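Local coordinates for protein oxidoreductase (Bordetella pertussis, PDB 3Q2K) that probably oxidises the sugar ring of UDP-N-acetylglucosaminuronic acid with NAD as cofactor, a step toward 2,3-diacetamido-2,3-dideoxy-D-mannuronic acid, at residues F33-C38 against K43-A48; P124-W129 against K133-A138; Q167-R172 against D292-A297; V180-P185 against G285-R290. All blocks are in the same frame, centred on the assembly; numbering follows the deposited sequence.

Contact 1: F33-C38 against K43-A48; sequences FGLVGC and KNHIGA. With NAI (1,4-dihydronicotinamide adenine dinucleotide), chain U.
Apolar contact between L35 and the helix segment 43-48 joins the two segments. Methyl CD2 of L35 meets CG1 of I46 at 3.9 Å, the two side chains crossing at about a right angle, while the other branch, CD1, comes obliquely to H45 and lies 4.3 Å from its CB. The fork of the leucine thus straddles two successive residues of the helix. L35 points toward the helix with CG anti to its backbone nitrogen (chi1 178°), and I46, whose CB leaves along the flank, bends CG1 inward to meet it.

The polar contacts of H45 lie beyond the pair: ND1 is hydrogen-bonded to Y325 OH and NE2 to E122 OE1, so both ring nitrogens of this buried imidazole are satisfied and its rotation is fixed. Because E122 is also a cofactor-binding residue, H45 stands in the second shell of the NADH site.

Cofactor contacts come from the end of the strand and the loop that follows it. CG1 of V36 rests 3.8 Å from C2A of the adenine, and CA of G37 lies 3.6 Å from O4B of the ribose. G37, at a positive phi of 102°, passes close to the ribose. C38 follows, its carbonyl carbon near O3B of the same ribose and its N bonded to D63.

Strand 31-36 and helix 42-50 open the first beta-alpha-beta unit of the Rossmann fold. L35 also touches L58 of strand 56-62 and V97 of strand 95-98, the two strands flanking its own in the parallel sheet.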
# COMPACT_ATOMS: atom_id res chain seq x y z
N PHE C 33 4.86 32.12 -41.06
CA PHE C 33 5.19 31.71 -39.70
C PHE C 33 5.43 32.88 -38.75
O PHE C 33 6.04 33.88 -39.13
CB PHE C 33 6.52 30.95 -39.65
CG PHE C 33 6.42 29.51 -40.05
CD1 PHE C 33 5.91 28.57 -39.19
CD2 PHE C 33 6.89 29.11 -41.29
CE1 PHE C 33 5.87 27.24 -39.56
CE2 PHE C 33 6.84 27.79 -41.67
CZ PHE C 33 6.33 26.86 -40.80
N GLY C 34 5.05 32.70 -37.49
CA GLY C 34 5.38 33.66 -36.45
C GLY C 34 6.18 32.94 -35.38
O GLY C 34 5.86 31.79 -35.05
N LEU C 35 7.22 33.60 -34.88
CA LEU C 35 8.04 33.04 -33.81
C LEU C 35 7.80 33.75 -32.49
O LEU C 35 7.84 34.98 -32.40
CB LEU C 35 9.52 33.12 -34.21
CG LEU C 35 10.51 32.62 -33.16
CD1 LEU C 35 10.29 31.14 -32.93
CD2 LEU C 35 11.95 32.82 -33.62
N VAL C 36 7.50 32.97 -31.46
CA VAL C 36 7.24 33.50 -30.11
C VAL C 36 8.36 33.03 -29.18
O VAL C 36 8.49 31.84 -28.89
CB VAL C 36 5.90 32.96 -29.59
CG1 VAL C 36 5.55 33.56 -28.23
CG2 VAL C 36 4.82 33.18 -30.64
N GLY C 37 9.17 33.98 -28.72
CA GLY C 37 10.36 33.71 -27.94
C GLY C 37 11.64 33.82 -28.75
O GLY C 37 11.91 32.99 -29.62
N CYS C 38 12.45 34.84 -28.46
CA CYS C 38 13.66 35.06 -29.25
C CYS C 38 14.91 34.81 -28.42
O CYS C 38 15.80 35.65 -28.35
CB CYS C 38 13.72 36.49 -29.79
SG CYS C 38 12.23 36.85 -30.75
N LYS C 43 17.24 30.95 -32.97
CA LYS C 43 18.17 30.96 -34.09
C LYS C 43 18.14 29.73 -35.00
O LYS C 43 18.43 29.83 -36.19
CB LYS C 43 19.58 31.24 -33.59
CG LYS C 43 19.82 32.74 -33.61
CD LYS C 43 20.72 33.20 -32.48
CE LYS C 43 20.60 34.71 -32.32
NZ LYS C 43 21.57 35.25 -31.32
N ASN C 44 17.76 28.57 -34.47
CA ASN C 44 17.63 27.42 -35.35
C ASN C 44 16.30 27.46 -36.07
O ASN C 44 16.15 26.88 -37.15
CB ASN C 44 17.72 26.09 -34.59
CG ASN C 44 18.85 26.09 -33.59
OD1 ASN C 44 19.69 25.19 -33.60
ND2 ASN C 44 18.89 27.11 -32.74
N HIS C 45 15.32 28.11 -35.45
CA HIS C 45 14.01 28.15 -36.08
C HIS C 45 14.15 29.13 -37.23
O HIS C 45 13.99 28.73 -38.39
CB HIS C 45 12.93 28.58 -35.10
CG HIS C 45 12.55 27.50 -34.14
ND1 HIS C 45 11.64 26.52 -34.46
CD2 HIS C 45 13.02 27.19 -32.90
CE1 HIS C 45 11.53 25.67 -33.46
NE2 HIS C 45 12.35 26.06 -32.49
N ILE C 46 14.47 30.38 -36.90
CA ILE C 46 14.72 31.42 -37.89
C ILE C 46 15.53 30.87 -39.06
O ILE C 46 15.16 31.03 -40.22
CB ILE C 46 15.57 32.56 -37.30
CG1 ILE C 46 14.77 33.40 -36.30
CG2 ILE C 46 16.08 33.50 -38.39
CD1 ILE C 46 15.75 34.21 -35.46
N GLY C 47 16.64 30.21 -38.79
CA GLY C 47 17.40 29.59 -39.87
C GLY C 47 16.82 28.37 -40.55
O GLY C 47 17.18 28.03 -41.68
N ALA C 48 15.94 27.65 -39.87
CA ALA C 48 15.36 26.49 -40.54
C ALA C 48 14.32 27.06 -41.49
O ALA C 48 14.22 26.62 -42.64
CB ALA C 48 14.73 25.51 -39.56
PA NAI U . 15.46 30.88 -23.56
O1A NAI U . 15.54 31.53 -22.24
O2A NAI U . 16.87 31.12 -24.30
O5B NAI U . 14.57 31.64 -24.66
C5B NAI U . 13.52 32.31 -23.97
C4B NAI U . 12.83 33.42 -24.74
O4B NAI U . 11.42 33.40 -24.47
C3B NAI U . 13.49 34.63 -24.05
O3B NAI U . 13.94 35.52 -25.07
C2B NAI U . 12.31 35.10 -23.14
O2B NAI U . 12.29 36.52 -22.95
C1B NAI U . 11.15 34.76 -24.10
N9A NAI U . 9.91 34.84 -23.34
C8A NAI U . 9.72 34.62 -22.02
N7A NAI U . 8.45 34.78 -21.77
C5A NAI U . 7.75 35.13 -22.87
C6A NAI U . 6.41 35.41 -23.19
N6A NAI U . 5.41 35.36 -22.25
N1A NAI U . 6.13 35.69 -24.46
C2A NAI U . 7.06 35.69 -25.41
N3A NAI U . 8.32 35.43 -25.15
C4A NAI U . 8.70 35.13 -23.91
O3 NAI U . 15.51 29.28 -23.43
PN NAI U . 15.40 28.44 -24.80
O1N NAI U . 16.63 27.52 -24.67
O2N NAI U . 15.54 29.10 -26.18
O5D NAI U . 14.11 27.49 -24.60
C5D NAI U . 13.63 27.15 -25.89
C4D NAI U . 12.32 26.36 -25.78
O4D NAI U . 12.60 25.39 -26.81
C3D NAI U . 12.18 25.57 -24.47
O3D NAI U . 11.01 24.76 -24.42
C2D NAI U . 13.34 24.57 -24.66
O2D NAI U . 12.98 23.37 -23.98
C1D NAI U . 13.14 24.23 -26.16
N1N NAI U . 14.38 23.88 -26.84
C2N NAI U . 14.33 22.88 -27.70
C3N NAI U . 15.49 22.54 -28.38
C7N NAI U . 15.46 21.41 -29.33
O7N NAI U . 16.49 20.84 -29.60
N7N NAI U . 14.27 21.04 -29.84
C4N NAI U . 16.67 23.22 -28.11
C5N NAI U . 16.65 24.24 -27.18
C6N NAI U . 15.46 24.57 -26.56

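Contact 2: P124-W129 against K133-A138; sequences PMATRW and KRMVKA
The loop after strand 118-121 leads into helix 129-142 of the NAD-binding Rossmann domain, and M125 of the loop packs on M135 and V136, while W129, the first helical residue, meets K133 one turn on. M125 reaches across with its terminal methyl: CE lies 3.7 Å from CG2 of V136 and 3.8 Å from SD of M135. Its CG sits between the backbone nitrogen and the carbonyl carbon (chi1 57°), and a further bend at chi3 carries CE to the helix. SD of M135 also approaches the backbone O of M125, at 3.1 Å, while CB of A126 borders the same sulfur more loosely.

R128 occupies the N-cap position, and the first turn is closed by the bond from K133 N to W129 O, 3.0 Å long and nearly straight at 169°. This is the i to i+4 bond of an alpha-helix, and it brings the K133 side chain alongside the indole. The aliphatic part of the lysine lies over one indole face: CG makes a CH-pi contact 4.2 Å from the centroid of the six-membered ring, and CD stands 3.3 Å above the plane toward the rim.

The polar ends are held elsewhere. W129 NE1 donates to D370 O at the C terminus, and K133 NZ, which is near NE1 without bonding to it, forms a salt bridge with E130 and a long, weak ion pair with the terminal carboxylate. Helix 342-361 touches W129 through A350 and T353 and V136 through L346, and helix 105-114 packs on M135 through P106 and A109.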
# COMPACT_ATOMS: atom_id res chain seq x y z
N PRO C 124 9.38 20.29 -24.33
CA PRO C 124 8.28 19.36 -24.53
C PRO C 124 7.02 20.23 -24.58
O PRO C 124 7.09 21.42 -24.29
CB PRO C 124 8.31 18.57 -23.22
CG PRO C 124 8.63 19.64 -22.22
CD PRO C 124 9.66 20.53 -22.90
N MET C 125 5.87 19.65 -24.88
CA MET C 125 4.70 20.50 -25.12
C MET C 125 4.20 21.15 -23.84
O MET C 125 3.45 22.13 -23.89
CB MET C 125 3.56 19.68 -25.74
CG MET C 125 3.09 18.45 -24.96
SD MET C 125 2.07 17.28 -25.92
CE MET C 125 0.79 18.42 -26.45
N ALA C 126 4.51 20.57 -22.68
CA ALA C 126 4.12 21.21 -21.43
C ALA C 126 4.97 20.56 -20.34
O ALA C 126 5.80 19.71 -20.66
CB ALA C 126 2.66 20.96 -21.13
N THR C 127 4.81 21.00 -19.10
CA THR C 127 5.50 20.42 -17.95
C THR C 127 4.47 19.72 -17.06
O THR C 127 4.82 19.01 -16.12
CB THR C 127 6.19 21.55 -17.15
OG1 THR C 127 5.20 22.54 -16.90
CG2 THR C 127 7.27 22.27 -17.95
N ARG C 128 3.18 19.94 -17.32
CA ARG C 128 2.14 19.27 -16.54
C ARG C 128 1.19 18.45 -17.39
O ARG C 128 0.79 18.89 -18.47
CB ARG C 128 1.37 20.31 -15.72
CG ARG C 128 2.25 20.90 -14.63
CD ARG C 128 1.85 22.32 -14.29
NE ARG C 128 2.56 22.76 -13.10
CZ ARG C 128 2.21 23.78 -12.31
NH1 ARG C 128 1.14 24.53 -12.54
NH2 ARG C 128 2.93 24.09 -11.24
N TRP C 129 0.85 17.26 -16.92
CA TRP C 129 -0.01 16.40 -17.73
C TRP C 129 -1.30 17.09 -18.18
O TRP C 129 -1.64 17.15 -19.36
CB TRP C 129 -0.29 15.09 -16.98
CG TRP C 129 -1.24 14.13 -17.62
CD1 TRP C 129 -2.41 13.68 -17.07
CD2 TRP C 129 -1.14 13.52 -18.91
NE1 TRP C 129 -3.04 12.82 -17.95
CE2 TRP C 129 -2.29 12.71 -19.09
CE3 TRP C 129 -0.21 13.59 -19.95
CZ2 TRP C 129 -2.51 11.96 -20.24
CZ3 TRP C 129 -0.41 12.81 -21.09
CH2 TRP C 129 -1.57 12.02 -21.23
N LYS C 133 -2.88 17.88 -22.00
CA LYS C 133 -4.22 17.53 -22.46
C LYS C 133 -5.07 18.73 -22.91
O LYS C 133 -5.76 18.67 -23.93
CB LYS C 133 -4.98 16.68 -21.45
CG LYS C 133 -4.46 15.24 -21.34
CD LYS C 133 -5.35 14.32 -20.51
CE LYS C 133 -5.47 14.92 -19.12
NZ LYS C 133 -5.93 14.00 -18.05
N ARG C 134 -5.05 19.81 -22.15
CA ARG C 134 -5.83 21.00 -22.48
C ARG C 134 -5.33 21.64 -23.77
O ARG C 134 -6.16 22.05 -24.58
CB ARG C 134 -5.73 22.01 -21.34
CG ARG C 134 -7.05 22.36 -20.69
CD ARG C 134 -6.79 23.60 -19.85
NE ARG C 134 -5.67 23.41 -18.93
CZ ARG C 134 -5.67 22.64 -17.84
NH1 ARG C 134 -4.58 22.55 -17.09
NH2 ARG C 134 -6.74 21.95 -17.48
N MET C 135 -4.02 21.71 -23.98
CA MET C 135 -3.46 22.20 -25.25
C MET C 135 -4.10 21.39 -26.37
O MET C 135 -4.69 21.98 -27.28
CB MET C 135 -1.96 21.91 -25.40
CG MET C 135 -1.01 22.59 -24.45
SD MET C 135 0.56 21.82 -24.87
CE MET C 135 0.92 22.62 -26.43
N VAL C 136 -3.92 20.07 -26.37
CA VAL C 136 -4.54 19.21 -27.39
C VAL C 136 -6.04 19.37 -27.59
O VAL C 136 -6.58 19.46 -28.70
CB VAL C 136 -4.26 17.73 -27.10
CG1 VAL C 136 -4.83 16.83 -28.19
CG2 VAL C 136 -2.77 17.56 -26.96
N LYS C 137 -6.80 19.39 -26.51
CA LYS C 137 -8.22 19.58 -26.76
C LYS C 137 -8.46 20.90 -27.49
O LYS C 137 -9.24 20.97 -28.44
CB LYS C 137 -9.06 19.43 -25.49
CG LYS C 137 -8.98 20.59 -24.52
CD LYS C 137 -9.71 20.26 -23.23
CE LYS C 137 -9.82 21.46 -22.31
NZ LYS C 137 -10.61 21.15 -21.09
N ALA C 138 -7.74 21.95 -27.09
CA ALA C 138 -8.06 23.28 -27.60
C ALA C 138 -7.83 23.34 -29.11
O ALA C 138 -8.70 23.81 -29.85
CB ALA C 138 -7.22 24.34 -26.91

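Contact 3: Q167-R172 against D292-A297; sequences QGRFGR and DEWKFA
A single phenylalanine ring, F296, is engaged both over its face and at its edge, by two consecutive residues of a turn. Over the face lies the guanidinium of R169, a cation-pi contact with CZ 4.2 Å from the ring centroid and 22° off the normal. The two planes are tilted by 38°, so the arginine leans on the ring rather than stacking flat, with NH1 nearest, 3.3 Å from CD2 of F296. A bend at chi3 folds the arginine chain back over the aromatic ring.

F170 receives the edge of the same ring. The pair is T-shaped, with centroids 5.0 Å apart and planes at 77°, and CE1 of F296 stands 3.7 Å above the centre of the F170 face. CZ of F170 and CZ of F296 are also 3.7 Å apart.

W294, two residues earlier on the strand, completes the cluster: its CZ2 comes within 3.9 Å of NH2 of R169, obliquely. R169 NH1 forms a salt bridge and W294 NE1 a hydrogen bond with OD1 of D303, so one carboxylate oxygen holds the arginine and the tryptophan together, and its charge would be expected to steady the cation beside F296.

V281 on neighbouring strand 279-284 touches F170, W294 and F296, and A164 of helix 156-166 packs on R169 and F296. The turn itself is type I, from G168 to G171, and G168, with positive phi, is the C-prime residue of a Schellman motif ending that helix. Helix end and turn are thereby packed against strand 290-296, an edge strand, within this chain, of the mixed sheet in the C-terminal alpha/beta domain.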
# COMPACT_ATOMS: atom_id res chain seq x y z
N GLN C 167 9.48 -3.69 -39.72
CA GLN C 167 9.30 -4.87 -40.56
C GLN C 167 9.59 -6.16 -39.80
O GLN C 167 10.00 -7.15 -40.40
CB GLN C 167 10.31 -4.82 -41.70
CG GLN C 167 10.20 -3.55 -42.52
CD GLN C 167 11.54 -3.22 -43.12
OE1 GLN C 167 12.51 -3.96 -42.94
NE2 GLN C 167 11.59 -2.10 -43.83
N GLY C 168 9.43 -6.13 -38.48
CA GLY C 168 9.64 -7.33 -37.69
C GLY C 168 11.03 -7.93 -37.72
O GLY C 168 11.18 -9.08 -37.30
N ARG C 169 12.07 -7.22 -38.16
CA ARG C 169 13.41 -7.81 -38.14
C ARG C 169 14.03 -8.17 -36.79
O ARG C 169 14.96 -8.97 -36.71
CB ARG C 169 14.38 -6.93 -38.92
CG ARG C 169 13.92 -6.71 -40.36
CD ARG C 169 14.86 -5.76 -41.09
NE ARG C 169 16.21 -6.32 -41.14
CZ ARG C 169 17.32 -5.63 -41.38
NH1 ARG C 169 18.50 -6.26 -41.40
NH2 ARG C 169 17.26 -4.32 -41.57
N PHE C 170 13.58 -7.57 -35.69
CA PHE C 170 14.12 -7.91 -34.38
C PHE C 170 13.49 -9.15 -33.79
O PHE C 170 14.04 -9.71 -32.83
CB PHE C 170 13.87 -6.81 -33.36
CG PHE C 170 14.84 -5.69 -33.46
CD1 PHE C 170 16.03 -5.75 -32.76
CD2 PHE C 170 14.57 -4.58 -34.24
CE1 PHE C 170 16.91 -4.69 -32.81
CE2 PHE C 170 15.46 -3.53 -34.33
CZ PHE C 170 16.64 -3.60 -33.62
N GLY C 171 12.39 -9.61 -34.38
CA GLY C 171 11.55 -10.57 -33.69
C GLY C 171 11.05 -9.95 -32.39
O GLY C 171 11.00 -8.73 -32.22
N ARG C 172 10.72 -10.83 -31.45
CA ARG C 172 10.29 -10.43 -30.11
C ARG C 172 11.38 -9.55 -29.52
O ARG C 172 12.51 -10.01 -29.42
CB ARG C 172 10.18 -11.72 -29.29
CG ARG C 172 9.60 -11.59 -27.89
CD ARG C 172 8.24 -10.95 -28.03
NE ARG C 172 7.71 -10.65 -26.71
CZ ARG C 172 7.34 -11.59 -25.85
NH1 ARG C 172 6.82 -11.25 -24.67
NH2 ARG C 172 7.49 -12.86 -26.19
N ASP C 292 26.62 1.81 -33.71
CA ASP C 292 27.78 0.98 -33.39
C ASP C 292 27.63 -0.52 -33.58
O ASP C 292 28.57 -1.19 -34.02
CB ASP C 292 28.28 1.22 -31.96
CG ASP C 292 28.87 2.59 -31.78
OD1 ASP C 292 29.61 3.06 -32.68
OD2 ASP C 292 28.55 3.19 -30.74
N GLU C 293 26.48 -1.07 -33.21
CA GLU C 293 26.32 -2.52 -33.33
C GLU C 293 25.06 -2.71 -34.16
O GLU C 293 24.11 -1.92 -34.16
CB GLU C 293 26.24 -3.21 -31.96
CG GLU C 293 27.05 -4.51 -31.86
CD GLU C 293 28.50 -4.33 -31.44
OE1 GLU C 293 28.85 -3.29 -30.85
OE2 GLU C 293 29.31 -5.26 -31.69
N TRP C 294 25.08 -3.74 -34.99
CA TRP C 294 23.95 -3.87 -35.90
C TRP C 294 24.07 -5.28 -36.47
O TRP C 294 24.89 -5.52 -37.35
CB TRP C 294 23.95 -2.73 -36.92
CG TRP C 294 22.94 -2.83 -38.03
CD1 TRP C 294 22.94 -3.73 -39.07
CD2 TRP C 294 21.74 -2.06 -38.20
NE1 TRP C 294 21.84 -3.55 -39.87
CE2 TRP C 294 21.08 -2.54 -39.35
CE3 TRP C 294 21.15 -1.02 -37.46
CZ2 TRP C 294 19.87 -2.00 -39.79
CZ3 TRP C 294 19.95 -0.51 -37.90
CH2 TRP C 294 19.32 -0.99 -39.06
N LYS C 295 23.31 -6.20 -35.90
CA LYS C 295 23.34 -7.62 -36.25
C LYS C 295 21.92 -8.17 -36.31
O LYS C 295 21.23 -7.99 -35.31
CB LYS C 295 24.07 -8.35 -35.13
CG LYS C 295 25.40 -7.73 -34.74
CD LYS C 295 25.76 -8.11 -33.31
CE LYS C 295 27.25 -8.06 -32.99
NZ LYS C 295 27.46 -9.01 -31.86
N PHE C 296 21.55 -8.84 -37.40
CA PHE C 296 20.23 -9.39 -37.71
C PHE C 296 20.27 -10.80 -38.31
O PHE C 296 21.23 -11.15 -38.99
CB PHE C 296 19.46 -8.49 -38.68
CG PHE C 296 18.99 -7.23 -38.03
CD1 PHE C 296 17.90 -7.23 -37.18
CD2 PHE C 296 19.66 -6.04 -38.27
CE1 PHE C 296 17.50 -6.06 -36.53
CE2 PHE C 296 19.29 -4.87 -37.64
CZ PHE C 296 18.19 -4.87 -36.77
N ALA C 297 19.27 -11.63 -38.06
CA ALA C 297 19.37 -13.02 -38.52
C ALA C 297 19.34 -13.09 -40.04
O ALA C 297 19.80 -14.06 -40.64
CB ALA C 297 18.25 -13.88 -37.96

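Contact 4: V180-P185 against G285-R290; sequences VFWTRP and GVAVNR. With HP7 ((2S,3S,4R,5R,6R)-5-acetamido-6-[[[(2R,3S,4R,5R)-5-(2,4-dioxopyrimidin-1-yl)-3,4-dihydroxy-oxolan-2-yl]methoxy-hydroxy-phosphoryl]oxy-hydroxy-phosphoryl]oxy-3,4-dihydroxy-oxane-2-carboxylic acid), chain V.
With CG of W182 anti to its carbonyl carbon (chi1 -83°) and chi2 near zero (7°), the indole swings toward the 285-290 loop and presents NE1 to the backbone O of V286. The resulting hydrogen bond is 2.9 Å long, bent to 149° at the hydrogen, and approaches nearly in line with the carbonyl bond. CZ2 of the same ring lies 4.5 Å from CB of A287, a loose apolar contact, while CG1 of V180 sits over the centre of one indole face. The loop has its own brace: A287 N donates to OD1 of N289 at 2.7 Å.

At another point of its edge, near the ring plane, the indole meets the bound UDP-sugar, CH2 being 3.2 Å from O7' of the acetamido group. R184 bends at chi2 and grips the sugar carboxylate, NE and NH1 reaching O'P at 2.6 and 2.7 Å, with a weaker bond from NH1 to the ring oxygen O5'. Its NH2 turns back to T183 O at 3.1 Å, fixing the guanidinium, and Y188 adds a cation-pi contact.

Two bonds from one arginine to a single carboxylate oxygen imply recognition of the uronic acid, probably through charge as well as shape, while the V286 bond holds the neighbouring indole beside the acetamido group.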
# COMPACT_ATOMS: atom_id res chain seq x y z
N VAL C 180 21.48 8.93 -21.23
CA VAL C 180 21.77 10.32 -21.53
C VAL C 180 22.72 10.88 -20.49
O VAL C 180 22.30 11.35 -19.42
CB VAL C 180 20.51 11.20 -21.65
CG1 VAL C 180 20.94 12.57 -22.11
CG2 VAL C 180 19.54 10.62 -22.67
N PHE C 181 24.00 10.85 -20.84
CA PHE C 181 25.05 11.23 -19.90
C PHE C 181 25.62 12.54 -20.39
O PHE C 181 26.59 12.55 -21.14
CB PHE C 181 26.14 10.15 -19.90
CG PHE C 181 25.67 8.81 -19.38
CD1 PHE C 181 24.56 8.74 -18.55
CD2 PHE C 181 26.33 7.64 -19.69
CE1 PHE C 181 24.12 7.52 -18.04
CE2 PHE C 181 25.88 6.42 -19.21
CZ PHE C 181 24.78 6.36 -18.39
N TRP C 182 25.03 13.65 -19.95
CA TRP C 182 25.34 14.92 -20.59
C TRP C 182 25.89 15.83 -19.50
O TRP C 182 26.04 15.38 -18.37
CB TRP C 182 24.09 15.48 -21.26
CG TRP C 182 23.80 14.93 -22.63
CD1 TRP C 182 24.44 13.90 -23.27
CD2 TRP C 182 22.74 15.33 -23.52
NE1 TRP C 182 23.89 13.67 -24.51
CE2 TRP C 182 22.83 14.53 -24.67
CE3 TRP C 182 21.74 16.31 -23.44
CZ2 TRP C 182 21.96 14.67 -25.75
CZ3 TRP C 182 20.88 16.46 -24.53
CH2 TRP C 182 20.99 15.64 -25.66
N THR C 183 26.22 17.07 -19.87
CA THR C 183 26.83 18.07 -18.99
C THR C 183 26.13 19.43 -18.94
O THR C 183 25.97 20.14 -19.93
CB THR C 183 28.32 18.28 -19.30
OG1 THR C 183 28.96 17.00 -19.41
CG2 THR C 183 29.00 19.13 -18.22
N ARG C 184 25.70 19.81 -17.75
CA ARG C 184 25.09 21.13 -17.66
C ARG C 184 25.61 21.70 -16.34
O ARG C 184 25.26 21.20 -15.27
CB ARG C 184 23.55 21.10 -17.72
CG ARG C 184 22.96 20.46 -18.96
CD ARG C 184 23.03 21.46 -20.09
NE ARG C 184 22.17 21.12 -21.22
CZ ARG C 184 22.57 20.34 -22.21
NH1 ARG C 184 21.79 20.08 -23.25
NH2 ARG C 184 23.77 19.80 -22.08
N PRO C 185 26.46 22.73 -16.43
CA PRO C 185 27.07 23.37 -15.27
C PRO C 185 26.12 24.36 -14.61
O PRO C 185 25.07 24.71 -15.15
CB PRO C 185 28.28 24.07 -15.87
CG PRO C 185 27.88 24.37 -17.28
CD PRO C 185 26.76 23.46 -17.67
N GLY C 285 27.20 7.45 -29.73
CA GLY C 285 27.55 8.84 -29.99
C GLY C 285 27.11 9.68 -28.81
O GLY C 285 26.59 9.16 -27.82
N VAL C 286 27.32 10.99 -28.90
CA VAL C 286 26.76 11.89 -27.90
C VAL C 286 25.25 12.09 -28.00
O VAL C 286 24.62 12.53 -27.03
CB VAL C 286 27.51 13.24 -27.86
CG1 VAL C 286 28.98 12.98 -27.58
CG2 VAL C 286 27.33 14.01 -29.16
N ALA C 287 24.69 11.73 -29.15
CA ALA C 287 23.30 12.02 -29.49
C ALA C 287 22.69 11.06 -30.50
O ALA C 287 22.18 11.49 -31.53
CB ALA C 287 23.11 13.47 -29.92
N VAL C 288 22.78 9.76 -30.25
CA VAL C 288 22.17 8.73 -31.08
C VAL C 288 22.49 9.08 -32.52
O VAL C 288 21.60 9.07 -33.36
CB VAL C 288 20.66 8.48 -30.85
CG1 VAL C 288 20.42 7.68 -29.55
CG2 VAL C 288 19.87 9.79 -30.86
N ASN C 289 23.76 9.35 -32.79
CA ASN C 289 24.16 9.87 -34.09
C ASN C 289 25.13 8.90 -34.77
O ASN C 289 25.60 9.16 -35.88
CB ASN C 289 24.87 11.20 -33.90
CG ASN C 289 25.93 11.13 -32.82
OD1 ASN C 289 25.63 11.16 -31.63
ND2 ASN C 289 27.18 10.98 -33.24
N ARG C 290 25.42 7.79 -34.11
CA ARG C 290 26.37 6.86 -34.68
C ARG C 290 26.04 5.42 -34.32
O ARG C 290 26.16 4.99 -33.17
CB ARG C 290 27.80 7.14 -34.21
CG ARG C 290 28.71 5.99 -34.61
CD ARG C 290 30.16 6.20 -34.21
NE ARG C 290 30.31 5.64 -32.87
CZ ARG C 290 30.55 6.39 -31.81
NH1 ARG C 290 30.70 7.70 -31.98
NH2 ARG C 290 30.64 5.83 -30.61
N1 HP7 V . 26.86 22.03 -22.48
C2 HP7 V . 27.93 21.88 -21.69
O2 HP7 V . 28.21 22.57 -20.69
N3 HP7 V . 28.81 20.89 -21.95
C4 HP7 V . 28.60 20.07 -23.00
O4 HP7 V . 29.44 19.16 -23.13
C5 HP7 V . 27.49 20.21 -23.83
C6 HP7 V . 26.60 21.25 -23.54
PA HP7 V . 23.77 22.45 -26.59
PB HP7 V . 21.26 22.06 -27.91
O'P HP7 V . 20.17 22.10 -22.61
O'Q HP7 V . 18.73 23.61 -23.01
C1' HP7 V . 19.86 20.45 -26.38
O1A HP7 V . 24.52 21.23 -27.07
O1B HP7 V . 21.76 21.03 -28.89
C1C HP7 V . 25.94 23.12 -22.16
C2' HP7 V . 18.54 19.69 -26.54
N2' HP7 V . 18.19 19.32 -27.90
O2A HP7 V . 24.04 23.85 -27.10
O2B HP7 V . 21.01 23.50 -28.27
C2C HP7 V . 26.32 24.37 -22.94
O2C HP7 V . 26.03 25.48 -22.10
C3' HP7 V . 17.41 20.59 -26.07
O3' HP7 V . 16.10 20.00 -26.17
O3A HP7 V . 22.20 22.08 -26.60
O3B HP7 V . 19.85 21.51 -27.34
C3C HP7 V . 25.18 24.42 -23.94
O3C HP7 V . 25.01 25.78 -24.33
C4' HP7 V . 17.77 21.09 -24.68
O4' HP7 V . 16.69 21.93 -24.27
C4C HP7 V . 23.98 23.90 -23.16
O4C HP7 V . 24.60 22.78 -22.53
C5' HP7 V . 19.04 21.94 -24.72
O5' HP7 V . 20.08 21.05 -25.10
C5C HP7 V . 23.03 23.30 -24.19
O5C HP7 V . 23.88 22.48 -24.98
C6' HP7 V . 19.32 22.57 -23.39
C7' HP7 V . 18.65 18.20 -28.47
O7' HP7 V . 19.30 17.44 -27.76
C8' HP7 V . 18.39 17.90 -29.91

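Overall arrangement
From the N terminus, contact 1 closes the short turn between strand 31-36 and helix 42-50, and contact 2 spans just the first turn of helix 129-142, bringing the preceding loop onto it; both lie in the Rossmann domain, their centres about 21 Å apart. The chain then enters the C-terminal domain, where contact 3 spans 119 intervening residues and contact 4 is nested inside that loop. These two reach the same mixed sheet, contact 3 at edge strand 290-296 and contact 4 at the end of strand 173-181. No contacts cross. Contact 1 borders NADH and contact 4 the UDP-sugar, the nearest atoms of contacts 1 and 4 being about 12 Å apart, whereas contact 3 lies far from both ligands.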